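Local coordinates for a novel designed pore protein (Synthetic construct, PDB 6TMS) that is a synthetic design that probably assembles as six helical hairpins around a central pore, at residues L12-A15 with E16-Y20; D24-R27 with R28-I32; L51-I54 with A55-L59. All blocks are in the same frame, centred on the assembly; numbering follows the deposited sequence.

How the interactions relate
All three contacts are short lengths of continuous helix, each with i to i+4 backbone bonds and told apart by their side chains. Interactions 1 and 2 follow one another on helix 2-32, with centres about 18 Å apart. Interaction 2 is a surface contact near the end of that helix, mostly charged and partly water-bridged. Interaction 1 is partly buried and combines a salt bridge with leucines. Interaction 3, on helix 39-68, is buried and largely apolar. The two helices of the hairpin meet directly: Leu19 CD1 of interaction 1 lies 3.6 Å from Ala55 CB of interaction 3, and Thr26 CG2 of interaction 2 packs 3.7 Å from Met52 CG.

Interaction 1: L12-A15 with E16-Y20; sequences LEEA and EKKLY
Residues 12-20 run as unbroken helix, with the amides of Glu16, Lys17, Lys18 and Leu19 bonded in turn to the carbonyls of Leu12, Glu13, Glu14 and Ala15; the last of these, Leu19 N to Ala15 O, measures 2.9 Å. The main side-chain link is an i to i+4 salt bridge. Glu14 leaves with CG anti to its backbone N (chi1 157°), and a bend at chi2 (-94°) swings the carboxylate out beside the helix. Lys18, bent at chi3, reaches back along the axis so that its NZ meets Glu14 OE2 at 2.9 Å, although as a hydrogen bond the contact is weak. The base of the lysine chain lies against the same residue, with Lys18 CG 3.2 Å from Glu14 O. Lys18 NZ has a second salt bridge, to an acidic side chain of a neighbouring subunit, so the ammonium probably offsets two carboxylates that come close together. On another side, Glu16 runs extended back toward the preceding turn: its CG is 3.6 Å from Leu12 O, and its OE1 stops 4.2 Å from Glu13 CG. The carboxylates of Glu13 and Glu16 stand nearly perpendicular, their charged oxygens apart. This is the pattern of an amphipathic helix: the apolar side meets helix 39-68 of the same chain, Leu12 against Ala62 and Leu66, Leu19 and the Glu16 chain against Leu59, while Leu12 and Ala15 also pack on a neighbouring subunit.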
loop_
_atom_site.group_PDB
_atom_site.type_symbol
_atom_site.label_atom_id
_atom_site.label_comp_id
_atom_site.label_asym_id
_atom_site.label_seq_id
_atom_site.Cartn_x
_atom_site.Cartn_y
_atom_site.Cartn_z
ATOM N N LEU F 12 8.421 -9.671 -14.342
ATOM C CA LEU F 12 9.224 -8.802 -13.504
ATOM C C LEU F 12 9.967 -7.762 -14.341
ATOM O O LEU F 12 10.082 -6.593 -13.948
ATOM C CB LEU F 12 10.165 -9.704 -12.689
ATOM C CG LEU F 12 10.432 -9.519 -11.170
ATOM C CD1 LEU F 12 9.260 -8.911 -10.365
ATOM C CD2 LEU F 12 10.860 -10.846 -10.491
ATOM N N GLU F 13 10.446 -8.165 -15.514
ATOM C CA GLU F 13 11.135 -7.267 -16.435
ATOM C C GLU F 13 10.168 -6.311 -17.140
ATOM O O GLU F 13 10.512 -5.150 -17.418
ATOM C CB GLU F 13 11.924 -8.114 -17.458
ATOM C CG GLU F 13 13.312 -8.642 -16.989
ATOM C CD GLU F 13 14.025 -9.628 -17.961
ATOM O OE1 GLU F 13 14.272 -10.761 -17.508
ATOM O OE2 GLU F 13 14.284 -9.346 -19.154
ATOM N N GLU F 14 8.955 -6.771 -17.422
ATOM C CA GLU F 14 7.939 -5.918 -18.025
ATOM C C GLU F 14 7.457 -4.868 -17.043
ATOM O O GLU F 14 7.199 -3.697 -17.401
ATOM C CB GLU F 14 6.816 -6.859 -18.468
ATOM C CG GLU F 14 5.412 -6.309 -18.649
ATOM C CD GLU F 14 4.502 -6.453 -17.419
ATOM O OE1 GLU F 14 4.655 -7.403 -16.612
ATOM O OE2 GLU F 14 3.582 -5.618 -17.301
ATOM N N ALA F 15 7.443 -5.266 -15.781
ATOM C CA ALA F 15 7.088 -4.374 -14.697
ATOM C C ALA F 15 8.132 -3.290 -14.527
ATOM O O ALA F 15 7.803 -2.100 -14.425
ATOM C CB ALA F 15 6.972 -5.203 -13.424
ATOM N N GLU F 16 9.407 -3.687 -14.543
ATOM C CA GLU F 16 10.483 -2.709 -14.487
ATOM C C GLU F 16 10.324 -1.701 -15.603
ATOM O O GLU F 16 10.449 -0.475 -15.393
ATOM C CB GLU F 16 11.832 -3.422 -14.587
ATOM C CG GLU F 16 12.411 -3.912 -13.273
ATOM C CD GLU F 16 13.770 -4.588 -13.445
ATOM O OE1 GLU F 16 13.795 -5.618 -14.153
ATOM O OE2 GLU F 16 14.793 -4.121 -12.880
ATOM N N LYS F 17 9.959 -2.201 -16.782
ATOM C CA LYS F 17 9.910 -1.336 -17.947
ATOM C C LYS F 17 8.810 -0.274 -17.755
ATOM O O LYS F 17 9.022 0.924 -18.036
ATOM C CB LYS F 17 9.823 -2.272 -19.186
ATOM C CG LYS F 17 9.585 -1.748 -20.616
ATOM C CD LYS F 17 8.254 -2.134 -21.189
ATOM C CE LYS F 17 7.445 -0.908 -21.460
ATOM N NZ LYS F 17 6.023 -1.206 -21.257
ATOM N N LYS F 18 7.688 -0.633 -17.126
ATOM C CA LYS F 18 6.705 0.423 -16.837
ATOM C C LYS F 18 7.017 1.311 -15.617
ATOM O O LYS F 18 6.576 2.465 -15.594
ATOM C CB LYS F 18 5.319 -0.172 -16.699
ATOM C CG LYS F 18 5.131 -1.239 -17.714
ATOM C CD LYS F 18 3.724 -1.757 -17.861
ATOM C CE LYS F 18 3.267 -2.701 -16.777
ATOM N NZ LYS F 18 1.914 -3.227 -17.144
ATOM N N LEU F 19 7.660 0.806 -14.555
ATOM C CA LEU F 19 7.961 1.676 -13.412
ATOM C C LEU F 19 8.764 2.858 -13.887
ATOM O O LEU F 19 8.593 3.998 -13.436
ATOM C CB LEU F 19 8.779 0.940 -12.347
ATOM C CG LEU F 19 9.166 1.767 -11.106
ATOM C CD1 LEU F 19 7.916 2.105 -10.301
ATOM C CD2 LEU F 19 10.187 1.082 -10.229
ATOM N N TYR F 20 9.715 2.547 -14.738
ATOM C CA TYR F 20 10.641 3.523 -15.244
ATOM C C TYR F 20 9.921 4.510 -16.160
ATOM O O TYR F 20 10.202 5.728 -16.145
ATOM C CB TYR F 20 11.702 2.676 -15.934
ATOM C CG TYR F 20 12.367 1.681 -14.967
ATOM C CD1 TYR F 20 12.102 1.714 -13.610
ATOM C CD2 TYR F 20 13.314 0.773 -15.404
ATOM C CE1 TYR F 20 12.725 0.857 -12.738
ATOM C CE2 TYR F 20 13.953 -0.083 -14.522
ATOM C CZ TYR F 20 13.654 -0.032 -13.198
ATOM O OH TYR F 20 14.294 -0.881 -12.333
#

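Interaction 2: D24-R27 with R28-I32; sequences DKTR and RSEEI
A chi1 of 104° and a bend at chi2 (-145°) fold Glu30 back over the turn before it, laying its carboxylate across Thr26 and Arg27, though the fit at its base is doubtful in detail. OE1 of Glu30 comes 3.7 Å from Thr26 CG2, and Glu30 CD sits 3.6 Å from Arg27 CA. The carboxylate also lies near that of Glu49 on helix 39-68, which may raise the proton affinity of one. Cutting Glu30 back to an alanine here would probably leave the Thr26 methyl and the Arg27 backbone without this cover. Arg28 is extended from CG to NE beside the helix. CD of Arg27 lies 4.2 Å above one face of the Arg28 guanidinium, near the rim. At the edge, in the plane, a water accepts from Arg28 NH2 at 2.9 Å and reaches back to Asp24 OD1 through a weak bond of 3.4 Å. Asp24 and Arg28 are thus joined through water, not a direct salt bridge, while Arg28 N bonds to Asp24 O. Lys25 reaches an acidic side chain of a neighbouring subunit. This is the C-terminal end of an amphipathic helix, charged on the outside, with Thr26 buried against the second helix of the hairpin.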
loop_
_atom_site.group_PDB
_atom_site.type_symbol
_atom_site.label_atom_id
_atom_site.label_comp_id
_atom_site.label_asym_id
_atom_site.label_seq_id
_atom_site.Cartn_x
_atom_site.Cartn_y
_atom_site.Cartn_z
ATOM N N ASP F 24 9.437 8.553 -15.416
ATOM C CA ASP F 24 9.657 9.655 -16.348
ATOM C C ASP F 24 8.407 10.539 -16.424
ATOM O O ASP F 24 8.486 11.779 -16.362
ATOM C CB ASP F 24 9.993 9.083 -17.751
ATOM C CG ASP F 24 11.367 8.319 -17.817
ATOM O OD1 ASP F 24 12.146 8.397 -16.850
ATOM O OD2 ASP F 24 11.712 7.714 -18.873
ATOM N N LYS F 25 7.236 9.893 -16.437
ATOM C CA LYS F 25 5.973 10.613 -16.524
ATOM C C LYS F 25 5.710 11.434 -15.261
ATOM O O LYS F 25 5.330 12.603 -15.350
ATOM C CB LYS F 25 4.856 9.603 -16.776
ATOM C CG LYS F 25 3.611 10.115 -17.492
ATOM C CD LYS F 25 2.517 9.074 -17.280
ATOM C CE LYS F 25 1.194 9.380 -17.926
ATOM N NZ LYS F 25 0.644 8.137 -18.512
ATOM N N THR F 26 6.007 10.860 -14.087
ATOM C CA THR F 26 5.852 11.575 -12.828
ATOM C C THR F 26 6.888 12.694 -12.779
ATOM O O THR F 26 6.527 13.836 -12.588
ATOM C CB THR F 26 5.903 10.550 -11.627
ATOM O OG1 THR F 26 5.277 11.022 -10.413
ATOM C CG2 THR F 26 7.266 10.106 -11.255
ATOM N N ARG F 27 8.092 12.453 -13.278
ATOM C CA ARG F 27 9.138 13.469 -13.195
ATOM C C ARG F 27 8.736 14.743 -13.934
ATOM O O ARG F 27 8.724 15.866 -13.377
ATOM C CB ARG F 27 10.394 12.843 -13.819
ATOM C CG ARG F 27 11.758 13.363 -13.414
ATOM C CD ARG F 27 12.890 12.894 -14.398
ATOM N NE ARG F 27 13.728 11.671 -14.258
ATOM C CZ ARG F 27 14.477 11.299 -13.206
ATOM N NH1 ARG F 27 15.268 10.232 -13.308
ATOM N NH2 ARG F 27 14.424 11.937 -12.046
ATOM N N ARG F 28 8.289 14.567 -15.158
ATOM C CA ARG F 28 8.032 15.754 -15.924
ATOM C C ARG F 28 6.666 16.300 -15.543
ATOM O O ARG F 28 6.551 17.498 -15.351
ATOM C CB ARG F 28 8.349 15.409 -17.378
ATOM C CG ARG F 28 9.864 14.951 -17.422
ATOM C CD ARG F 28 10.383 14.480 -18.765
ATOM N NE ARG F 28 11.649 13.759 -18.644
ATOM C CZ ARG F 28 12.835 14.353 -18.612
ATOM N NH1 ARG F 28 12.918 15.669 -18.601
ATOM N NH2 ARG F 28 13.938 13.636 -18.533
ATOM N N SER F 29 5.685 15.445 -15.220
ATOM C CA SER F 29 4.364 15.958 -14.850
ATOM C C SER F 29 4.433 16.689 -13.525
ATOM O O SER F 29 3.992 17.842 -13.422
ATOM C CB SER F 29 3.369 14.803 -14.688
ATOM O OG SER F 29 2.023 15.261 -14.668
ATOM N N GLU F 30 5.198 16.109 -12.593
ATOM C CA GLU F 30 5.285 16.564 -11.214
ATOM C C GLU F 30 5.908 17.949 -11.148
ATOM O O GLU F 30 5.387 18.814 -10.433
ATOM C CB GLU F 30 6.050 15.499 -10.351
ATOM C CG GLU F 30 7.553 15.766 -9.936
ATOM C CD GLU F 30 8.573 14.548 -9.850
ATOM O OE1 GLU F 30 8.297 13.334 -9.730
ATOM O OE2 GLU F 30 9.766 14.854 -9.913
ATOM N N GLU F 31 6.929 18.252 -11.976
ATOM C CA GLU F 31 7.367 19.654 -11.954
ATOM C C GLU F 31 6.831 20.480 -13.142
ATOM O O GLU F 31 7.116 21.681 -13.221
ATOM C CB GLU F 31 8.910 19.793 -11.813
ATOM C CG GLU F 31 9.369 21.272 -11.431
ATOM C CD GLU F 31 10.846 21.461 -10.993
ATOM O OE1 GLU F 31 11.678 20.539 -11.083
ATOM O OE2 GLU F 31 11.199 22.542 -10.590
ATOM N N ILE F 32 6.028 19.911 -14.048
ATOM C CA ILE F 32 5.362 20.781 -15.012
ATOM C C ILE F 32 4.059 21.292 -14.422
ATOM O O ILE F 32 3.421 22.174 -15.006
ATOM C CB ILE F 32 5.056 20.145 -16.391
ATOM C CG1 ILE F 32 6.334 19.670 -17.081
ATOM C CG2 ILE F 32 4.377 21.163 -17.321
ATOM C CD1 ILE F 32 7.330 20.772 -17.385
HETATM O O HOH W 1 13.985 10.778 -18.342
#

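Interaction 3: L51-I54 with A55-L59; sequences LMLI and AESLL
Ile54 and Leu58 lie side by side on one flank of helix 39-68, pointing the same way, with their CD1 methyls 3.6 Å apart. With CG1 anti to the backbone N (chi1 153°), the isoleucine sends its end down the helix, and Ile54 CD1 also lies 3.6 Å from Leu58 CG. Backbone bonding ties the same pair, Leu58 N to Ile54 O at 2.8 Å. Both residues pack on apolar side chains of neighbouring subunits. Ala55 offers a small surface to its neighbours: its CB lies 3.6 Å from Leu51 O and packs against Leu19 of helix 2-32 and a polar side chain of another subunit. Helix 39-68 thus meets its own hairpin partner and two further chains, consistent with an inner position in a six-chain helical bundle around a pore. Leu53 faces another subunit, as does Ser57, both against apolar side chains. The Leu53 carbonyl takes two donors from Ser57, the amide N at 2.9 Å from Leu53 O and, through a weak bond, the hydroxyl OG at 3.4 Å. Running obliquely to this leucine, the extended Glu56 brings OE1 to 4.0 Å from Leu53 CD2; its carboxylate comes close to that of Glu23, which might favour protonation of one.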
loop_
_atom_site.group_PDB
_atom_site.type_symbol
_atom_site.label_atom_id
_atom_site.label_comp_id
_atom_site.label_asym_id
_atom_site.label_seq_id
_atom_site.Cartn_x
_atom_site.Cartn_y
_atom_site.Cartn_z
ATOM N N LEU F 51 4.094 6.905 -3.786
ATOM C CA LEU F 51 3.589 5.687 -4.392
ATOM C C LEU F 51 4.555 5.165 -5.428
ATOM O O LEU F 51 4.731 3.957 -5.603
ATOM C CB LEU F 51 2.263 5.982 -5.079
ATOM C CG LEU F 51 0.971 5.825 -4.293
ATOM C CD1 LEU F 51 -0.209 6.146 -5.164
ATOM C CD2 LEU F 51 0.853 4.425 -3.791
ATOM N N MET F 52 5.191 6.077 -6.121
ATOM C CA MET F 52 6.204 5.705 -7.074
ATOM C C MET F 52 7.364 5.043 -6.357
ATOM O O MET F 52 7.960 4.072 -6.846
ATOM C CB MET F 52 6.627 6.992 -7.761
ATOM C CG MET F 52 6.588 7.053 -9.269
ATOM S SD MET F 52 5.017 6.931 -10.110
ATOM C CE MET F 52 5.445 5.388 -10.905
ATOM N N LEU F 53 7.657 5.521 -5.157
ATOM C CA LEU F 53 8.752 4.933 -4.407
ATOM C C LEU F 53 8.391 3.541 -3.898
ATOM O O LEU F 53 9.213 2.615 -3.960
ATOM C CB LEU F 53 9.121 5.882 -3.268
ATOM C CG LEU F 53 10.593 6.101 -2.873
ATOM C CD1 LEU F 53 11.010 5.038 -1.890
ATOM C CD2 LEU F 53 11.552 6.115 -4.049
ATOM N N ILE F 54 7.158 3.350 -3.430
ATOM C CA ILE F 54 6.839 2.001 -2.996
ATOM C C ILE F 54 6.775 1.084 -4.204
ATOM O O ILE F 54 7.095 -0.096 -4.099
ATOM C CB ILE F 54 5.575 1.928 -2.094
ATOM C CG1 ILE F 54 4.878 0.564 -2.180
ATOM C CG2 ILE F 54 4.528 3.039 -2.337
ATOM C CD1 ILE F 54 5.061 -0.308 -0.974
ATOM N N ALA F 55 6.345 1.560 -5.359
ATOM C CA ALA F 55 6.359 0.626 -6.470
ATOM C C ALA F 55 7.789 0.215 -6.778
ATOM O O ALA F 55 8.078 -0.968 -6.972
ATOM C CB ALA F 55 5.666 1.229 -7.681
ATOM N N GLU F 56 8.715 1.162 -6.729
ATOM C CA GLU F 56 10.113 0.797 -6.908
ATOM C C GLU F 56 10.536 -0.280 -5.916
ATOM O O GLU F 56 11.066 -1.333 -6.289
ATOM C CB GLU F 56 10.940 2.068 -6.751
ATOM C CG GLU F 56 12.391 1.983 -7.173
ATOM C CD GLU F 56 12.940 3.342 -7.559
ATOM O OE1 GLU F 56 12.147 4.302 -7.548
ATOM O OE2 GLU F 56 14.098 3.431 -8.022
ATOM N N SER F 57 10.252 -0.057 -4.646
ATOM C CA SER F 57 10.717 -0.982 -3.628
ATOM C C SER F 57 10.046 -2.330 -3.746
ATOM O O SER F 57 10.645 -3.357 -3.429
ATOM C CB SER F 57 10.440 -0.407 -2.258
ATOM O OG SER F 57 11.245 0.717 -2.006
ATOM N N LEU F 58 8.761 -2.334 -4.039
ATOM C CA LEU F 58 8.066 -3.600 -4.168
ATOM C C LEU F 58 8.578 -4.368 -5.357
ATOM O O LEU F 58 8.760 -5.585 -5.301
ATOM C CB LEU F 58 6.580 -3.331 -4.282
ATOM C CG LEU F 58 5.922 -3.206 -2.909
ATOM C CD1 LEU F 58 4.499 -3.085 -3.123
ATOM C CD2 LEU F 58 6.150 -4.423 -1.985
ATOM N N LEU F 59 8.935 -3.658 -6.395
ATOM C CA LEU F 59 9.544 -4.326 -7.511
ATOM C C LEU F 59 10.861 -4.936 -7.089
ATOM O O LEU F 59 11.191 -6.056 -7.477
ATOM C CB LEU F 59 9.744 -3.308 -8.609
ATOM C CG LEU F 59 9.700 -3.604 -10.093
ATOM C CD1 LEU F 59 10.013 -2.280 -10.802
ATOM C CD2 LEU F 59 10.705 -4.659 -10.487
#